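Local coordinates for protein succinate dehydrogenase subunit A (PDB 6LUM) that probably oxidises succinate to fumarate with its bound FAD, as the flavoprotein subunit of a trimeric, membrane-anchored succinate dehydrogenase of the electron transfer chain, at residues I2-D8 against I191-K197; A164-L169 against I226-L232; G175-T179 against I376-Y380. Residue numbers count along the deposited sequence, not the author numbering.

In the fold
All three contacts involve one mixed four-stranded sheet of the FAD-binding domain, ordered 3-6, 191-195, 175-185, 162-172. Contact 1 pairs the first two strands. Contact 2 sets strand 162-172, outermost within this chain, against the end of helix 223-229. Contact 3 sets the start of strand 175-185 against the 376-380 corner that leads into the parallel sheet. The centres of contacts 2 and 3 are about 11 Å apart, and Leu-232 CD2 meets Ile-376 CD1 at 3.7 Å. Contact 1 joins contact 3 where Ala-196 N lies 2.6 Å from Thr-179 O. Contact 2 reaches the FAD adenine through a weak hydrogen bond from Ala-164 N to FAD N1A (3.3 Å). The side chains of Phe-194 and Leu-379 stay about 10 and 13 Å from FAD.

Contact 1. Residues I2-D8 against I191-K197; sequences IQEHRYD and IHVFHAK
Two extended strands, 3-6 and 191-195, run parallel, with axes 4.7 Å apart at closest and 19° between their directions. Ile-2 lies opposite Ile-191 (CA atoms 4.9 Å apart), and the register runs on unbroken to Tyr-7 and Ala-196. Ile-2 CG2 touches Val-193 CG2 at 4.0 Å. Gln-3 N donates to Ile-191 O and Gln-3 O accepts from Val-193 N, both 2.9 Å. Gln-3 CG makes a CH-pi contact over the His-192 ring, 4.3 Å from its centroid. Glu-4 shares a face with Val-193. This is the edge of the mixed sheet, with strand 3-6 outermost within the chain. His-5 N donates to Val-193 O and His-5 O accepts from His-195 N, both 2.9 Å. The His-5 ring (chi1 m) makes an offset stack on Phe-194, centroids 4.4 Å apart, and His-5 NE2 hydrogen-bonds His-192 ND1 at 2.9 Å; the three rings form an aromatic cluster. Arg-6 shares the His-195 face. Tyr-7 N donates to His-195 O (3.0 Å). Asp-8 O accepts from Lys-197 N (2.9 Å), while Asp-8 OD1 forms a long salt bridge to Lys-197 NZ (3.4 Å).

Contact 2. Residues A164-L169 against I226-L232; sequences ALDIAL and IVFRKGL. With FAD (flavin-adenine dinucleotide), chain Y.
Ile-226 (chi1 m, chi2 t) lies along the strand from Ala-164 to Ile-167. Ile-226 CD1 comes within 3.3 Å of Ala-164 O, Ile-226 CG1 within 3.7 Å of Leu-165 O, and Ile-226 CG2 packs on Ile-167 CG2 at 3.9 Å. The closest CA pair is Asp-166 with Ile-226, 6.0 Å apart. Lys-230 follows one turn later. Three m rotamers, chi1 to chi3, curl its chain against the strand, with Lys-230 CG 3.6 Å from Ile-167 CG1 and Lys-230 CE 4.0 Å from Leu-169 CG. Lys-230 NZ makes a weak hydrogen bond to Ile-167 O (3.3 Å). Leu-169 CD1 also meets Leu-232 CD2 at 4.5 Å. Gly-231, with phi 104°, is the first residue after the helix to leave helical angles, in a Schellman motif. In the strand, Leu-165 and Asp-166 both face Ile-182, a classic beta bulge. Phe-201 touches both Ile-167 and Ile-226. Ala-164 N gives a weak hydrogen bond to FAD N1A (3.3 Å), so this strand-on-helix packing borders the adenine end of the FAD pocket.

Contact 3. Residues G175-T179 against I376-Y380; sequences GPVAT and IPGLY
Ala-178, Val-177 and Pro-176 of 175-179 meet Ile-376, Pro-377 and Leu-379 of 376-380 in a small apolar centre. Ala-178 points its CB toward 376-380. With chi1 t and chi2 p, Leu-379 brings its CD1 to 4.0 Å from Ala-178 CB. Val-177 (chi1 p) lays CG2 3.7 Å from Pro-377 CG. Pro-176 CG touches Ile-376 CD1 at 3.9 Å, with both Ile-376 chi angles m. The closest CA pairs are Val-177 with Pro-377 at 5.3 Å and Ala-178 with Gly-378 at 5.7 Å.

Further out, backbone oxygens meet carbon. Pro-377 CD sits 3.1 Å from Pro-176 O, and Ala-178 CB sits 3.3 Å from Gly-378 O. One weak hydrogen bond crosses the contact, from Ala-178 N to Pro-377 O, long at 3.4 Å but nearly straight. The segment 175-179 is extended. Segment 376-380 turns a corner at Pro-377 and Gly-378, where Gly-378 has a positive phi of 79°.

Tyr-380 lies on strand 379-381, an edge strand of the parallel sheet within this chain, beside strand 198-201. Ile-199 touches both Ala-178 and Leu-379. On the mixed sheet, strand 175-185 pairs with strand 162-172, where Leu-169 packs on Ala-178. Tyr-418 of helix 399-421 touches both Pro-377 and Tyr-380.

Contact 1. Residues I2-D8 against I191-K197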
loop_
_atom_site.group_PDB
_atom_site.type_symbol
_atom_site.label_atom_id
_atom_site.label_comp_id
_atom_site.label_asym_id
_atom_site.label_seq_id
_atom_site.Cartn_x
_atom_site.Cartn_y
_atom_site.Cartn_z
ATOM N N ILE D 2 -20.033 -30.604 -15.718
ATOM C CA ILE D 2 -20.649 -30.189 -14.466
ATOM C C ILE D 2 -19.594 -29.766 -13.470
ATOM O O ILE D 2 -18.779 -30.575 -13.042
ATOM C CB ILE D 2 -21.507 -31.294 -13.877
ATOM C CG1 ILE D 2 -22.600 -31.680 -14.863
ATOM C CG2 ILE D 2 -22.106 -30.844 -12.569
ATOM C CD1 ILE D 2 -23.632 -32.581 -14.281
ATOM N N GLN D 3 -19.612 -28.497 -13.095
ATOM C CA GLN D 3 -18.608 -27.990 -12.181
ATOM C C GLN D 3 -19.206 -27.767 -10.802
ATOM O O GLN D 3 -20.418 -27.705 -10.629
ATOM C CB GLN D 3 -18.003 -26.718 -12.738
ATOM C CG GLN D 3 -17.742 -26.847 -14.207
ATOM C CD GLN D 3 -16.548 -26.060 -14.652
ATOM O OE1 GLN D 3 -15.786 -25.548 -13.834
ATOM N NE2 GLN D 3 -16.364 -25.964 -15.959
ATOM N N GLU D 4 -18.334 -27.659 -9.807
ATOM C CA GLU D 4 -18.753 -27.609 -8.415
ATOM C C GLU D 4 -18.085 -26.421 -7.746
ATOM O O GLU D 4 -16.871 -26.244 -7.872
ATOM C CB GLU D 4 -18.362 -28.893 -7.685
ATOM C CG GLU D 4 -19.015 -30.174 -8.179
ATOM C CD GLU D 4 -20.442 -30.344 -7.720
ATOM O OE1 GLU D 4 -20.782 -29.832 -6.631
ATOM O OE2 GLU D 4 -21.216 -31.023 -8.432
ATOM N N HIS D 5 -18.871 -25.613 -7.044
ATOM C CA HIS D 5 -18.350 -24.502 -6.273
ATOM C C HIS D 5 -18.895 -24.591 -4.859
ATOM O O HIS D 5 -19.964 -25.149 -4.623
ATOM C CB HIS D 5 -18.721 -23.144 -6.877
ATOM C CG HIS D 5 -18.505 -23.038 -8.355
ATOM N ND1 HIS D 5 -17.537 -22.231 -8.904
ATOM C CD2 HIS D 5 -19.161 -23.597 -9.397
ATOM C CE1 HIS D 5 -17.592 -22.315 -10.220
ATOM N NE2 HIS D 5 -18.569 -23.137 -10.546
ATOM N N ARG D 6 -18.156 -24.017 -3.916
ATOM C CA ARG D 6 -18.536 -24.032 -2.507
ATOM C C ARG D 6 -18.451 -22.611 -1.983
ATOM O O ARG D 6 -17.352 -22.065 -1.862
ATOM C CB ARG D 6 -17.627 -24.952 -1.695
ATOM C CG ARG D 6 -17.879 -26.430 -1.882
ATOM C CD ARG D 6 -18.605 -27.007 -0.693
ATOM N NE ARG D 6 -18.650 -28.462 -0.735
ATOM C CZ ARG D 6 -18.221 -29.248 0.246
ATOM N NH1 ARG D 6 -17.718 -28.715 1.350
ATOM N NH2 ARG D 6 -18.298 -30.564 0.127
ATOM N N TYR D 7 -19.594 -22.021 -1.657
ATOM C CA TYR D 7 -19.658 -20.656 -1.165
ATOM C C TYR D 7 -20.530 -20.610 0.074
ATOM O O TYR D 7 -21.413 -21.443 0.254
ATOM C CB TYR D 7 -20.219 -19.700 -2.221
ATOM C CG TYR D 7 -19.248 -19.390 -3.316
ATOM C CD1 TYR D 7 -18.364 -18.345 -3.198
ATOM C CD2 TYR D 7 -19.207 -20.153 -4.461
ATOM C CE1 TYR D 7 -17.473 -18.068 -4.183
ATOM C CE2 TYR D 7 -18.319 -19.881 -5.449
ATOM C CZ TYR D 7 -17.453 -18.840 -5.305
ATOM O OH TYR D 7 -16.559 -18.562 -6.302
ATOM N N ASP D 8 -20.287 -19.624 0.930
ATOM C CA ASP D 8 -21.143 -19.461 2.094
ATOM C C ASP D 8 -22.510 -18.941 1.686
ATOM O O ASP D 8 -23.533 -19.573 1.959
ATOM C CB ASP D 8 -20.492 -18.523 3.105
ATOM C CG ASP D 8 -19.242 -19.107 3.716
ATOM O OD1 ASP D 8 -19.108 -20.348 3.722
ATOM O OD2 ASP D 8 -18.400 -18.334 4.214
ATOM N N ILE D 191 -23.062 -26.811 -16.908
ATOM C CA ILE D 191 -23.881 -26.744 -15.709
ATOM C C ILE D 191 -22.962 -26.584 -14.515
ATOM O O ILE D 191 -21.935 -27.257 -14.417
ATOM C CB ILE D 191 -24.754 -28.000 -15.567
ATOM C CG1 ILE D 191 -25.349 -28.388 -16.911
ATOM C CG2 ILE D 191 -25.845 -27.772 -14.568
ATOM C CD1 ILE D 191 -26.372 -27.434 -17.410
ATOM N N HIS D 192 -23.314 -25.683 -13.612
ATOM C CA HIS D 192 -22.551 -25.464 -12.398
ATOM C C HIS D 192 -23.446 -25.713 -11.203
ATOM O O HIS D 192 -24.644 -25.447 -11.248
ATOM C CB HIS D 192 -22.006 -24.052 -12.311
ATOM C CG HIS D 192 -21.067 -23.694 -13.412
ATOM N ND1 HIS D 192 -19.818 -23.172 -13.178
ATOM C CD2 HIS D 192 -21.196 -23.775 -14.753
ATOM C CE1 HIS D 192 -19.215 -22.949 -14.328
ATOM N NE2 HIS D 192 -20.029 -23.308 -15.300
ATOM N N VAL D 193 -22.858 -26.220 -10.129
ATOM C CA VAL D 193 -23.566 -26.428 -8.878
ATOM C C VAL D 193 -22.863 -25.606 -7.821
ATOM O O VAL D 193 -21.696 -25.859 -7.515
ATOM C CB VAL D 193 -23.607 -27.906 -8.477
ATOM C CG1 VAL D 193 -24.642 -28.111 -7.411
ATOM C CG2 VAL D 193 -23.902 -28.767 -9.673
ATOM N N PHE D 194 -23.557 -24.618 -7.278
ATOM C CA PHE D 194 -23.035 -23.790 -6.204
ATOM C C PHE D 194 -23.627 -24.311 -4.912
ATOM O O PHE D 194 -24.815 -24.118 -4.660
ATOM C CB PHE D 194 -23.406 -22.325 -6.398
ATOM C CG PHE D 194 -22.826 -21.707 -7.624
ATOM C CD1 PHE D 194 -23.392 -21.918 -8.857
ATOM C CD2 PHE D 194 -21.724 -20.902 -7.537
ATOM C CE1 PHE D 194 -22.855 -21.356 -9.967
ATOM C CE2 PHE D 194 -21.197 -20.341 -8.645
ATOM C CZ PHE D 194 -21.760 -20.569 -9.860
ATOM N N HIS D 195 -22.823 -24.985 -4.102
ATOM C CA HIS D 195 -23.296 -25.461 -2.816
ATOM C C HIS D 195 -23.059 -24.381 -1.779
ATOM O O HIS D 195 -21.939 -23.889 -1.632
ATOM C CB HIS D 195 -22.612 -26.770 -2.430
ATOM C CG HIS D 195 -23.333 -27.976 -2.938
ATOM N ND1 HIS D 195 -24.514 -28.422 -2.386
ATOM C CD2 HIS D 195 -23.068 -28.805 -3.975
ATOM C CE1 HIS D 195 -24.940 -29.480 -3.051
ATOM N NE2 HIS D 195 -24.078 -29.736 -4.018
ATOM N N ALA D 196 -24.118 -23.994 -1.083
ATOM C CA ALA D 196 -24.060 -22.844 -0.208
ATOM C C ALA D 196 -24.712 -23.172 1.119
ATOM O O ALA D 196 -25.340 -24.215 1.288
ATOM C CB ALA D 196 -24.741 -21.638 -0.843
ATOM N N LYS D 197 -24.548 -22.266 2.073
ATOM C CA LYS D 197 -25.303 -22.361 3.310
ATOM C C LYS D 197 -26.588 -21.557 3.238
ATOM O O LYS D 197 -27.652 -22.067 3.593
ATOM C CB LYS D 197 -24.458 -21.892 4.493
ATOM C CG LYS D 197 -23.202 -22.693 4.703
ATOM C CD LYS D 197 -22.349 -22.059 5.759
ATOM C CE LYS D 197 -20.913 -22.475 5.615
ATOM N NZ LYS D 197 -20.047 -21.821 6.617
#

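Contact 2. Residues A164-L169 against I226-L232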
loop_
_atom_site.group_PDB
_atom_site.type_symbol
_atom_site.label_atom_id
_atom_site.label_comp_id
_atom_site.label_asym_id
_atom_site.label_seq_id
_atom_site.Cartn_x
_atom_site.Cartn_y
_atom_site.Cartn_z
ATOM N N ALA D 164 -29.456 -19.207 -13.414
ATOM C CA ALA D 164 -29.773 -20.135 -12.338
ATOM C C ALA D 164 -31.084 -20.842 -12.613
ATOM O O ALA D 164 -32.143 -20.221 -12.573
ATOM C CB ALA D 164 -29.848 -19.415 -10.998
ATOM N N LEU D 165 -31.027 -22.146 -12.866
ATOM C CA LEU D 165 -32.183 -22.896 -13.329
ATOM C C LEU D 165 -32.867 -23.713 -12.249
ATOM O O LEU D 165 -34.033 -24.070 -12.424
ATOM C CB LEU D 165 -31.780 -23.834 -14.466
ATOM C CG LEU D 165 -31.497 -23.152 -15.795
ATOM C CD1 LEU D 165 -31.057 -24.148 -16.824
ATOM C CD2 LEU D 165 -32.729 -22.429 -16.251
ATOM N N ASP D 166 -32.195 -24.029 -11.149
ATOM C CA ASP D 166 -32.864 -24.832 -10.135
ATOM C C ASP D 166 -32.188 -24.629 -8.793
ATOM O O ASP D 166 -31.079 -24.110 -8.715
ATOM C CB ASP D 166 -32.857 -26.312 -10.509
ATOM C CG ASP D 166 -34.084 -27.034 -10.026
ATOM O OD1 ASP D 166 -34.123 -28.278 -10.131
ATOM O OD2 ASP D 166 -35.016 -26.359 -9.542
ATOM N N ILE D 167 -32.876 -25.041 -7.732
ATOM C CA ILE D 167 -32.264 -25.134 -6.417
ATOM C C ILE D 167 -32.411 -26.564 -5.924
ATOM O O ILE D 167 -33.248 -27.331 -6.401
ATOM C CB ILE D 167 -32.848 -24.147 -5.388
ATOM C CG1 ILE D 167 -34.266 -24.530 -5.012
ATOM C CG2 ILE D 167 -32.826 -22.748 -5.920
ATOM C CD1 ILE D 167 -34.927 -23.504 -4.165
ATOM N N ALA D 168 -31.576 -26.916 -4.956
ATOM C CA ALA D 168 -31.516 -28.264 -4.412
ATOM C C ALA D 168 -31.962 -28.217 -2.961
ATOM O O ALA D 168 -31.233 -27.727 -2.099
ATOM C CB ALA D 168 -30.106 -28.827 -4.532
ATOM N N LEU D 169 -33.160 -28.721 -2.698
ATOM C CA LEU D 169 -33.687 -28.831 -1.346
ATOM C C LEU D 169 -33.436 -30.248 -0.854
ATOM O O LEU D 169 -34.129 -31.183 -1.264
ATOM C CB LEU D 169 -35.180 -28.517 -1.305
ATOM C CG LEU D 169 -35.699 -27.106 -1.538
ATOM C CD1 LEU D 169 -37.068 -26.998 -0.935
ATOM C CD2 LEU D 169 -34.784 -26.089 -0.932
ATOM N N ILE D 226 -38.907 -21.011 -10.101
ATOM C CA ILE D 226 -38.105 -21.997 -9.383
ATOM C C ILE D 226 -38.760 -22.343 -8.054
ATOM O O ILE D 226 -39.030 -23.512 -7.753
ATOM C CB ILE D 226 -36.680 -21.469 -9.170
ATOM C CG1 ILE D 226 -35.891 -21.500 -10.468
ATOM C CG2 ILE D 226 -35.981 -22.274 -8.130
ATOM C CD1 ILE D 226 -34.655 -20.668 -10.409
ATOM N N VAL D 227 -39.018 -21.324 -7.234
ATOM C CA VAL D 227 -39.619 -21.552 -5.929
ATOM C C VAL D 227 -40.985 -22.205 -6.061
ATOM O O VAL D 227 -41.400 -22.968 -5.187
ATOM C CB VAL D 227 -39.676 -20.216 -5.170
ATOM C CG1 VAL D 227 -40.661 -20.270 -4.038
ATOM C CG2 VAL D 227 -38.300 -19.865 -4.660
ATOM N N PHE D 228 -41.690 -21.960 -7.155
ATOM C CA PHE D 228 -43.001 -22.561 -7.329
ATOM C C PHE D 228 -42.910 -24.003 -7.790
ATOM O O PHE D 228 -43.781 -24.808 -7.456
ATOM C CB PHE D 228 -43.801 -21.737 -8.327
ATOM C CG PHE D 228 -45.222 -22.137 -8.438
ATOM C CD1 PHE D 228 -46.078 -21.983 -7.378
ATOM C CD2 PHE D 228 -45.710 -22.649 -9.613
ATOM C CE1 PHE D 228 -47.386 -22.343 -7.488
ATOM C CE2 PHE D 228 -47.016 -23.018 -9.721
ATOM C CZ PHE D 228 -47.854 -22.864 -8.661
ATOM N N ARG D 229 -41.879 -24.348 -8.553
ATOM C CA ARG D 229 -41.709 -25.726 -8.987
ATOM C C ARG D 229 -41.179 -26.611 -7.875
ATOM O O ARG D 229 -41.496 -27.802 -7.841
ATOM C CB ARG D 229 -40.767 -25.785 -10.184
ATOM C CG ARG D 229 -41.433 -25.434 -11.481
ATOM C CD ARG D 229 -40.433 -25.251 -12.594
ATOM N NE ARG D 229 -41.051 -25.445 -13.900
ATOM C CZ ARG D 229 -40.452 -25.189 -15.056
ATOM N NH1 ARG D 229 -39.216 -24.726 -15.072
ATOM N NH2 ARG D 229 -41.088 -25.400 -16.195
ATOM N N LYS D 230 -40.376 -26.062 -6.965
ATOM C CA LYS D 230 -39.873 -26.867 -5.860
ATOM C C LYS D 230 -40.964 -27.303 -4.897
ATOM O O LYS D 230 -40.690 -28.124 -4.019
ATOM C CB LYS D 230 -38.809 -26.104 -5.082
ATOM C CG LYS D 230 -37.542 -25.874 -5.851
ATOM C CD LYS D 230 -37.016 -27.161 -6.438
ATOM C CE LYS D 230 -36.488 -28.082 -5.364
ATOM N NZ LYS D 230 -35.865 -29.292 -5.952
ATOM N N GLY D 231 -42.177 -26.787 -5.029
ATOM C CA GLY D 231 -43.255 -27.117 -4.128
ATOM C C GLY D 231 -43.577 -26.048 -3.112
ATOM O O GLY D 231 -44.580 -26.177 -2.405
ATOM N N LEU D 232 -42.756 -25.010 -3.009
ATOM C CA LEU D 232 -43.033 -23.904 -2.118
ATOM C C LEU D 232 -44.171 -23.058 -2.685
ATOM O O LEU D 232 -44.495 -23.158 -3.867
ATOM C CB LEU D 232 -41.771 -23.072 -1.926
ATOM C CG LEU D 232 -40.538 -23.900 -1.584
ATOM C CD1 LEU D 232 -39.269 -23.098 -1.728
ATOM C CD2 LEU D 232 -40.663 -24.415 -0.184
HETATM P PA FAD Y . -34.435 -6.273 -11.066
HETATM O O1A FAD Y . -33.658 -4.984 -10.965
HETATM O O2A FAD Y . -35.822 -6.271 -11.663
HETATM O O5B FAD Y . -33.541 -7.338 -11.878
HETATM C C5B FAD Y . -33.417 -8.683 -11.419
HETATM C C4B FAD Y . -31.951 -9.094 -11.447
HETATM O O4B FAD Y . -31.823 -10.465 -11.060
HETATM C C3B FAD Y . -31.364 -8.945 -12.843
HETATM O O3B FAD Y . -30.352 -7.929 -12.835
HETATM C C2B FAD Y . -30.820 -10.316 -13.221
HETATM O O2B FAD Y . -29.413 -10.300 -13.498
HETATM C C1B FAD Y . -31.096 -11.224 -12.031
HETATM N N9A FAD Y . -31.902 -12.392 -12.468
HETATM C C8A FAD Y . -33.210 -12.373 -12.787
HETATM N N7A FAD Y . -33.644 -13.608 -13.145
HETATM C C5A FAD Y . -32.596 -14.448 -13.056
HETATM C C6A FAD Y . -32.360 -15.891 -13.292
HETATM N N6A FAD Y . -33.359 -16.707 -13.705
HETATM N N1A FAD Y . -31.113 -16.367 -13.080
HETATM C C2A FAD Y . -30.111 -15.568 -12.670
HETATM N N3A FAD Y . -30.252 -14.251 -12.438
HETATM C C4A FAD Y . -31.450 -13.640 -12.610
HETATM N N1 FAD Y . -39.975 1.614 -9.010
HETATM C C2 FAD Y . -39.926 2.777 -8.312
HETATM O O2 FAD Y . -39.939 2.726 -7.062
HETATM N N3 FAD Y . -39.865 3.981 -8.907
HETATM C C4 FAD Y . -39.846 4.120 -10.239
HETATM O O4 FAD Y . -39.789 5.254 -10.763
HETATM C C4X FAD Y . -39.897 2.898 -11.076
HETATM N N5 FAD Y . -39.883 2.952 -12.427
HETATM C C5X FAD Y . -39.931 1.818 -13.165
HETATM C C6 FAD Y . -39.915 1.898 -14.553
HETATM C C7 FAD Y . -39.963 0.738 -15.318
HETATM C C7M FAD Y . -39.946 0.829 -16.822
HETATM C C8 FAD Y . -40.031 -0.590 -14.655
HETATM C C8M FAD Y . -40.083 -1.844 -15.487
HETATM C C9 FAD Y . -40.048 -0.675 -13.268
HETATM C C9A FAD Y . -39.999 0.484 -12.502
HETATM N N10 FAD Y . -40.014 0.406 -11.095
HETATM C C10 FAD Y . -39.964 1.604 -10.359
HETATM C "C1'" FAD Y . -40.082 -0.890 -10.416
HETATM C "C2'" FAD Y . -38.802 -1.115 -9.619
HETATM O "O2'" FAD Y . -37.672 -0.740 -10.414
HETATM C "C3'" FAD Y . -38.667 -2.573 -9.200
HETATM O "O3'" FAD Y . -39.456 -2.808 -8.027
HETATM C "C4'" FAD Y . -37.212 -2.927 -8.914
HETATM O "O4'" FAD Y . -36.380 -2.383 -9.945
HETATM C "C5'" FAD Y . -37.018 -4.437 -8.847
HETATM O "O5'" FAD Y . -35.639 -4.748 -9.037
HETATM P P FAD Y . -34.987 -6.043 -8.336
HETATM O O1P FAD Y . -33.752 -5.602 -7.587
HETATM O O2P FAD Y . -36.081 -6.790 -7.612
HETATM O O3P FAD Y . -34.521 -6.928 -9.598
#

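Contact 3. Residues G175-T179 against I376-Y380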
loop_
_atom_site.group_PDB
_atom_site.type_symbol
_atom_site.label_atom_id
_atom_site.label_comp_id
_atom_site.label_asym_id
_atom_site.label_seq_id
_atom_site.Cartn_x
_atom_site.Cartn_y
_atom_site.Cartn_z
ATOM N N GLY D 175 -37.579 -31.283 8.108
ATOM C CA GLY D 175 -38.060 -30.464 7.024
ATOM C C GLY D 175 -37.021 -30.331 5.934
ATOM O O GLY D 175 -35.963 -30.964 5.979
ATOM N N PRO D 176 -37.300 -29.510 4.927
ATOM C CA PRO D 176 -36.330 -29.285 3.857
ATOM C C PRO D 176 -35.395 -28.130 4.185
ATOM O O PRO D 176 -35.691 -27.260 5.002
ATOM C CB PRO D 176 -37.212 -28.949 2.649
ATOM C CG PRO D 176 -38.615 -28.793 3.186
ATOM C CD PRO D 176 -38.550 -28.790 4.672
ATOM N N VAL D 177 -34.243 -28.151 3.532
ATOM C CA VAL D 177 -33.208 -27.148 3.730
ATOM C C VAL D 177 -32.545 -26.903 2.386
ATOM O O VAL D 177 -32.352 -27.835 1.601
ATOM C CB VAL D 177 -32.196 -27.594 4.807
ATOM C CG1 VAL D 177 -31.381 -28.762 4.328
ATOM C CG2 VAL D 177 -31.286 -26.456 5.207
ATOM N N ALA D 178 -32.243 -25.645 2.095
ATOM C CA ALA D 178 -31.686 -25.274 0.804
ATOM C C ALA D 178 -30.172 -25.346 0.859
ATOM O O ALA D 178 -29.546 -24.704 1.705
ATOM C CB ALA D 178 -32.132 -23.872 0.404
ATOM N N THR D 179 -29.587 -26.111 -0.048
ATOM C CA THR D 179 -28.154 -26.353 -0.025
ATOM C C THR D 179 -27.421 -25.818 -1.241
ATOM O O THR D 179 -26.305 -25.318 -1.103
ATOM C CB THR D 179 -27.875 -27.850 0.109
ATOM O OG1 THR D 179 -28.503 -28.551 -0.965
ATOM C CG2 THR D 179 -28.427 -28.363 1.410
ATOM N N ILE D 376 -38.279 -22.027 5.494
ATOM C CA ILE D 376 -37.235 -22.857 4.902
ATOM C C ILE D 376 -35.890 -22.388 5.437
ATOM O O ILE D 376 -35.528 -21.219 5.254
ATOM C CB ILE D 376 -37.269 -22.800 3.372
ATOM C CG1 ILE D 376 -38.569 -23.391 2.853
ATOM C CG2 ILE D 376 -36.101 -23.548 2.797
ATOM C CD1 ILE D 376 -38.548 -24.875 2.765
ATOM N N PRO D 377 -35.127 -23.243 6.113
ATOM C CA PRO D 377 -33.825 -22.822 6.643
ATOM C C PRO D 377 -32.829 -22.574 5.522
ATOM O O PRO D 377 -32.564 -23.453 4.705
ATOM C CB PRO D 377 -33.404 -24.003 7.521
ATOM C CG PRO D 377 -34.191 -25.145 7.018
ATOM C CD PRO D 377 -35.496 -24.582 6.589
ATOM N N GLY D 378 -32.271 -21.371 5.497
ATOM C CA GLY D 378 -31.257 -21.027 4.524
ATOM C C GLY D 378 -31.826 -20.695 3.168
ATOM O O GLY D 378 -31.343 -21.194 2.153
ATOM N N LEU D 379 -32.860 -19.864 3.135
ATOM C CA LEU D 379 -33.459 -19.432 1.880
ATOM C C LEU D 379 -34.088 -18.074 2.125
ATOM O O LEU D 379 -35.056 -17.970 2.877
ATOM C CB LEU D 379 -34.489 -20.435 1.386
ATOM C CG LEU D 379 -34.922 -20.299 -0.069
ATOM C CD1 LEU D 379 -33.742 -20.433 -0.982
ATOM C CD2 LEU D 379 -35.946 -21.338 -0.402
ATOM N N TYR D 380 -33.539 -17.041 1.495
ATOM C CA TYR D 380 -33.980 -15.670 1.673
ATOM C C TYR D 380 -34.411 -15.093 0.336
ATOM O O TYR D 380 -34.116 -15.648 -0.721
ATOM C CB TYR D 380 -32.871 -14.826 2.297
ATOM C CG TYR D 380 -32.433 -15.379 3.620
ATOM C CD1 TYR D 380 -31.478 -16.362 3.693
ATOM C CD2 TYR D 380 -33.005 -14.942 4.794
ATOM C CE1 TYR D 380 -31.096 -16.885 4.891
ATOM C CE2 TYR D 380 -32.627 -15.459 5.993
ATOM C CZ TYR D 380 -31.675 -16.432 6.036
ATOM O OH TYR D 380 -31.292 -16.955 7.241
#